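Local coordinates for lovastatin nonaketide synthase, polyketide synthase component (Aspergillus terreus, PDB 7CPX), which builds the dihydromonacolin L nonaketide of lovastatin biosynthesis from malonyl-CoA, with methylation from S-adenosylmethionine and reduction by NADPH, as an iterative multidomain polyketide synthase, at residues A206-I211 / E246-V251; M95-R100 / H134-V139. The protein carries 2 engineered substitutions. One frame throughout, in Å; residues are numbered along the deposited sequence.

Both contacts lie in the ketosynthase region, and their centres are 12 Å apart. Contact 2 comes first along the chain and closes before contact 1 opens. Contact 2 joins the start of helix 97-113 to the loop after strand 126-131. Contact 1 pairs strands 203-209 and 247-255 of the mixed sheet to which strand 126-131 also belongs. Helix 97-113 lies against one face of that strand pair, and Leu210 of contact 1 packs on Gln98 of contact 2. The same helix is thus tied both to the sheet and, through the loop 134-139, to the region where the second subunit of the homodimer approaches.

Contact 1. Residues A206-I211 / E246-V251; sequences AGANLI and EAVCSV
The strand through 206-209 and the strand from 247 run antiparallel, 4.6 Å apart at their closest, with 176° between their directions. They are neighbours in the mixed sheet of the ketosynthase, which has the thiolase fold. Gly207 and Cys249 form one hydrogen-bonded pair, each N giving to the other's O. Asn209 and Ala247 form the next. There Asn209 N meets Ala247 O at 2.9 Å, nearly straight at 177°, and Ala247 N returns the bond to Asn209 O. Ala206 with Ser250 and Ala208 with Val248 are the non-hydrogen-bonded pairs. The CA of Val248 also makes a CA-H...O contact of 3.3 Å with Gly207 O.

Ala206, Ala208, Val248 and Ser250 point to one face, where helix 97-113 lies. Ser250 OG hydrogen-bonds to Thr105 of that helix. Asn209, Ala247 and Cys249 point to the other face, toward helix 369-386. Here the Asn209 side chain lies about 7 Å from that of His367, a predicted active-site residue. The amide oxygen OD1 of Asn209 hydrogen-bonds with Thr133 OG1.

Past the last bridge, Glu246 crosses Ile211 obliquely, with its CG 3.6 Å from Ile211 CD1. Its OE1 accepts from Leu73 N. OE2 is placed less surely, so both its salt bridge to Arg48 and its bond from Ile211 N are tentative. Leu210 crosses the Glu246 side chain at about a right angle, and its CD2 lies 4.2 Å from Glu246 CB. On the helix 97-113 side, Val248 CG2 sits beside its own backbone N, 4.2 Å from Ala208 CB and 3.8 Å from Leu210 CD2.

Contact 2. Residues M95-R100 / H134-V139; sequences MDPQHR and HDYETV
Tyr136 meets Asp96 and Pro97 across this contact. Its side chain slides past that of Asp96 in the opposite direction, with the carboxylate and ring planes 13° apart. The CB of Asp96 is 3.7 Å from the CB of Tyr136. Pro97 crosses the Tyr136 side chain at about a right angle and puts its CD over one face of the ring, offset toward the rim. The arrangement is that of a CH-pi contact, but Pro97 CD is modelled too close to the ring for this to be more than tentative. Met95 O approaches the ring obliquely near CE2. Farther along, Gln98 NE2 lies 3.7 Å from His134 CA. The amide of Gln98 and the ring of His134 are nearly perpendicular, with 88° between their planes.

Asp96 is the N-cap of helix 97-113. This helix and the loop after strand 126-131 are parts of the ketosynthase, with its thiolase fold. Asp96 CG is anti to the backbone N (chi1 -180°), and OD1 accepts from Gln98 N at 2.8 Å. The donor comes from above the carboxylate plane. Gln98 NE2 adds a weak bond to Asp96 OD2, also 2.8 Å long. The carboxylate is thus held mainly by the backbone N-H of Gln98. On the helix side, Asp96 CB sits over the centre of the His99 ring, 3.5 Å above its plane.

The loop 134-139 has its own turn, in which Asp135 O accepts from Thr138 N and Val139 N from opposite faces of its plane. Tyr136 OH is hydrogen-bonded to Val938 N and to Glu93 O, and the ring meets Trp937 edge-to-face. Asp135 OD2 accepts from Leu212 N and Gly213 N. At the homodimer interface the His134 ring stacks on His134 of the second subunit.

Contact 1. Residues A206-I211 / E246-V251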
loop_
_atom_site.group_PDB
_atom_site.type_symbol
_atom_site.label_atom_id
_atom_site.label_comp_id
_atom_site.label_asym_id
_atom_site.label_seq_id
_atom_site.Cartn_x
_atom_site.Cartn_y
_atom_site.Cartn_z
ATOM N N ALA A 206 20.042 15.933 34.884
ATOM C CA ALA A 206 19.719 14.633 34.332
ATOM C C ALA A 206 20.035 14.614 32.846
ATOM O O ALA A 206 20.241 15.647 32.211
ATOM C CB ALA A 206 18.245 14.284 34.569
ATOM N N GLY A 207 20.083 13.406 32.306
ATOM C CA GLY A 207 20.279 13.213 30.886
ATOM C C GLY A 207 19.632 11.919 30.467
ATOM O O GLY A 207 19.546 10.968 31.251
ATOM N N ALA A 208 19.172 11.878 29.221
ATOM C CA ALA A 208 18.458 10.707 28.730
ATOM C C ALA A 208 18.717 10.534 27.244
ATOM O O ALA A 208 18.405 11.428 26.451
ATOM C CB ALA A 208 16.959 10.832 28.998
ATOM N N ASN A 209 19.283 9.389 26.876
ATOM C CA ASN A 209 19.378 8.967 25.487
ATOM C C ASN A 209 18.921 7.523 25.407
ATOM O O ASN A 209 19.435 6.667 26.133
ATOM C CB ASN A 209 20.799 9.102 24.948
ATOM C CG ASN A 209 20.964 8.472 23.582
ATOM O OD1 ASN A 209 20.672 9.092 22.559
ATOM N ND2 ASN A 209 21.437 7.232 23.557
ATOM N N LEU A 210 17.960 7.254 24.533
ATOM C CA LEU A 210 17.387 5.926 24.402
ATOM C C LEU A 210 17.298 5.539 22.936
ATOM O O LEU A 210 17.192 6.393 22.051
ATOM C CB LEU A 210 16.001 5.856 25.045
ATOM C CG LEU A 210 15.984 6.045 26.562
ATOM C CD1 LEU A 210 14.566 5.987 27.072
ATOM C CD2 LEU A 210 16.837 4.996 27.249
ATOM N N ILE A 211 17.342 4.233 22.697
ATOM C CA ILE A 211 17.292 3.674 21.355
ATOM C C ILE A 211 15.941 3.001 21.172
ATOM O O ILE A 211 15.773 1.817 21.482
ATOM C CB ILE A 211 18.454 2.692 21.126
ATOM C CG1 ILE A 211 19.767 3.464 21.011
ATOM C CG2 ILE A 211 18.207 1.861 19.888
ATOM C CD1 ILE A 211 20.987 2.643 21.304
ATOM N N GLU A 246 22.348 3.546 25.219
ATOM C CA GLU A 246 21.157 3.892 25.978
ATOM C C GLU A 246 21.548 4.143 27.425
ATOM O O GLU A 246 22.063 3.243 28.098
ATOM C CB GLU A 246 20.114 2.781 25.906
ATOM C CG GLU A 246 19.446 2.631 24.570
ATOM C CD GLU A 246 18.177 1.814 24.672
ATOM O OE1 GLU A 246 18.063 1.014 25.624
ATOM O OE2 GLU A 246 17.282 1.980 23.817
ATOM N N ALA A 247 21.294 5.354 27.908
ATOM C CA ALA A 247 21.599 5.678 29.290
ATOM C C ALA A 247 20.677 6.789 29.760
ATOM O O ALA A 247 20.392 7.734 29.017
ATOM C CB ALA A 247 23.063 6.092 29.456
ATOM N N VAL A 248 20.212 6.658 30.997
ATOM C CA VAL A 248 19.433 7.688 31.670
ATOM C C VAL A 248 20.099 7.933 33.014
ATOM O O VAL A 248 20.107 7.050 33.880
ATOM C CB VAL A 248 17.965 7.287 31.848
ATOM C CG1 VAL A 248 17.194 8.411 32.511
ATOM C CG2 VAL A 248 17.356 6.935 30.504
ATOM N N CYS A 249 20.646 9.126 33.194
ATOM C CA CYS A 249 21.366 9.484 34.406
ATOM C C CYS A 249 20.659 10.637 35.092
ATOM O O CYS A 249 20.059 11.489 34.434
ATOM C CB CYS A 249 22.812 9.874 34.095
ATOM S SG CYS A 249 23.819 10.214 35.555
ATOM N N SER A 250 20.718 10.648 36.418
ATOM C CA SER A 250 20.229 11.761 37.211
ATOM C C SER A 250 21.222 12.009 38.330
ATOM O O SER A 250 21.677 11.065 38.978
ATOM C CB SER A 250 18.838 11.477 37.786
ATOM O OG SER A 250 17.911 11.200 36.753
ATOM N N VAL A 251 21.563 13.274 38.549
ATOM C CA VAL A 251 22.561 13.657 39.535
ATOM C C VAL A 251 21.986 14.788 40.371
ATOM O O VAL A 251 21.625 15.841 39.834
ATOM C CB VAL A 251 23.876 14.082 38.864
ATOM C CG1 VAL A 251 24.674 14.990 39.764
ATOM C CG2 VAL A 251 24.690 12.859 38.489
#

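Contact 2. Residues M95-R100 / H134-V139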
loop_
_atom_site.group_PDB
_atom_site.type_symbol
_atom_site.label_atom_id
_atom_site.label_comp_id
_atom_site.label_asym_id
_atom_site.label_seq_id
_atom_site.Cartn_x
_atom_site.Cartn_y
_atom_site.Cartn_z
ATOM N N MET A 95 3.889 8.401 27.392
ATOM C CA MET A 95 5.139 9.004 27.822
ATOM C C MET A 95 6.317 8.489 27.007
ATOM O O MET A 95 6.342 7.342 26.553
ATOM C CB MET A 95 5.396 8.719 29.299
ATOM C CG MET A 95 4.636 9.617 30.251
ATOM S SD MET A 95 5.190 9.406 31.950
ATOM C CE MET A 95 6.891 9.947 31.812
ATOM N N ASP A 96 7.299 9.357 26.830
ATOM C CA ASP A 96 8.562 8.946 26.242
ATOM C C ASP A 96 9.310 8.069 27.239
ATOM O O ASP A 96 9.463 8.459 28.403
ATOM C CB ASP A 96 9.393 10.175 25.876
ATOM C CG ASP A 96 10.730 9.824 25.248
ATOM O OD1 ASP A 96 11.075 8.629 25.179
ATOM O OD2 ASP A 96 11.443 10.757 24.821
ATOM N N PRO A 97 9.776 6.882 26.839
ATOM C CA PRO A 97 10.609 6.092 27.757
ATOM C C PRO A 97 11.729 6.901 28.370
ATOM O O PRO A 97 12.156 6.611 29.496
ATOM C CB PRO A 97 11.142 4.970 26.860
ATOM C CG PRO A 97 10.116 4.810 25.812
ATOM C CD PRO A 97 9.530 6.170 25.574
ATOM N N GLN A 98 12.218 7.921 27.664
ATOM C CA GLN A 98 13.195 8.818 28.263
ATOM C C GLN A 98 12.620 9.487 29.501
ATOM O O GLN A 98 13.279 9.549 30.540
ATOM C CB GLN A 98 13.643 9.868 27.247
ATOM C CG GLN A 98 14.359 9.286 26.043
ATOM C CD GLN A 98 14.916 10.351 25.116
ATOM O OE1 GLN A 98 16.006 10.196 24.564
ATOM N NE2 GLN A 98 14.169 11.434 24.934
ATOM N N HIS A 99 11.378 9.969 29.418
ATOM C CA HIS A 99 10.764 10.626 30.567
ATOM C C HIS A 99 10.530 9.643 31.707
ATOM O O HIS A 99 10.743 9.975 32.877
ATOM C CB HIS A 99 9.446 11.281 30.158
ATOM C CG HIS A 99 9.561 12.186 28.973
ATOM N ND1 HIS A 99 8.464 12.755 28.365
ATOM C CD2 HIS A 99 10.640 12.615 28.280
ATOM C CE1 HIS A 99 8.864 13.499 27.349
ATOM N NE2 HIS A 99 10.180 13.430 27.276
ATOM N N ARG A 100 10.077 8.429 31.387
ATOM C CA ARG A 100 9.807 7.442 32.425
ATOM C C ARG A 100 11.089 7.055 33.152
ATOM O O ARG A 100 11.146 7.045 34.391
ATOM C CB ARG A 100 9.138 6.216 31.806
ATOM C CG ARG A 100 7.853 6.535 31.057
ATOM C CD ARG A 100 7.011 5.299 30.801
ATOM N NE ARG A 100 7.534 4.446 29.741
ATOM C CZ ARG A 100 7.092 4.443 28.490
ATOM N NH1 ARG A 100 6.147 5.273 28.087
ATOM N NH2 ARG A 100 7.609 3.579 27.625
ATOM N N HIS A 134 15.221 11.810 20.956
ATOM C CA HIS A 134 13.812 11.632 21.275
ATOM C C HIS A 134 13.166 10.737 20.227
ATOM O O HIS A 134 12.331 11.186 19.436
ATOM C CB HIS A 134 13.099 12.986 21.339
ATOM C CG HIS A 134 13.245 13.807 20.093
ATOM N ND1 HIS A 134 12.744 13.406 18.874
ATOM C CD2 HIS A 134 13.840 15.004 19.879
ATOM C CE1 HIS A 134 13.021 14.320 17.963
ATOM N NE2 HIS A 134 13.686 15.301 18.546
ATOM N N ASP A 135 13.564 9.461 20.212
ATOM C CA ASP A 135 12.943 8.503 19.307
ATOM C C ASP A 135 11.440 8.446 19.535
ATOM O O ASP A 135 10.657 8.461 18.579
ATOM C CB ASP A 135 13.577 7.128 19.497
ATOM C CG ASP A 135 15.039 7.102 19.106
ATOM O OD1 ASP A 135 15.564 8.160 18.699
ATOM O OD2 ASP A 135 15.665 6.026 19.204
ATOM N N TYR A 136 11.019 8.377 20.794
ATOM C CA TYR A 136 9.636 8.689 21.115
ATOM C C TYR A 136 9.374 10.150 20.778
ATOM O O TYR A 136 10.259 11.003 20.885
ATOM C CB TYR A 136 9.346 8.413 22.588
ATOM C CG TYR A 136 8.268 7.378 22.826
ATOM C CD1 TYR A 136 8.500 6.035 22.569
ATOM C CD2 TYR A 136 7.025 7.740 23.319
ATOM C CE1 TYR A 136 7.525 5.088 22.794
ATOM C CE2 TYR A 136 6.046 6.800 23.549
ATOM C CZ TYR A 136 6.299 5.476 23.283
ATOM O OH TYR A 136 5.320 4.534 23.508
ATOM N N GLU A 137 8.143 10.442 20.375
ATOM C CA GLU A 137 7.577 11.548 19.619
ATOM C C GLU A 137 7.778 11.312 18.129
ATOM O O GLU A 137 7.267 12.087 17.321
ATOM C CB GLU A 137 8.184 12.915 19.995
ATOM C CG GLU A 137 7.523 14.114 19.331
ATOM C CD GLU A 137 8.025 15.434 19.879
ATOM O OE1 GLU A 137 8.934 15.417 20.736
ATOM O OE2 GLU A 137 7.514 16.491 19.452
ATOM N N THR A 138 8.492 10.261 17.737
ATOM C CA THR A 138 8.538 9.797 16.358
ATOM C C THR A 138 8.008 8.380 16.229
ATOM O O THR A 138 7.118 8.127 15.411
ATOM C CB THR A 138 9.973 9.869 15.820
ATOM O OG1 THR A 138 10.486 11.195 15.990
ATOM C CG2 THR A 138 9.999 9.504 14.352
ATOM N N VAL A 139 8.526 7.449 17.030
ATOM C CA VAL A 139 8.001 6.086 17.033
ATOM C C VAL A 139 6.529 6.092 17.419
ATOM O O VAL A 139 5.683 5.511 16.731
ATOM C CB VAL A 139 8.826 5.203 17.985
ATOM C CG1 VAL A 139 8.105 3.897 18.256
ATOM C CG2 VAL A 139 10.196 4.948 17.397
#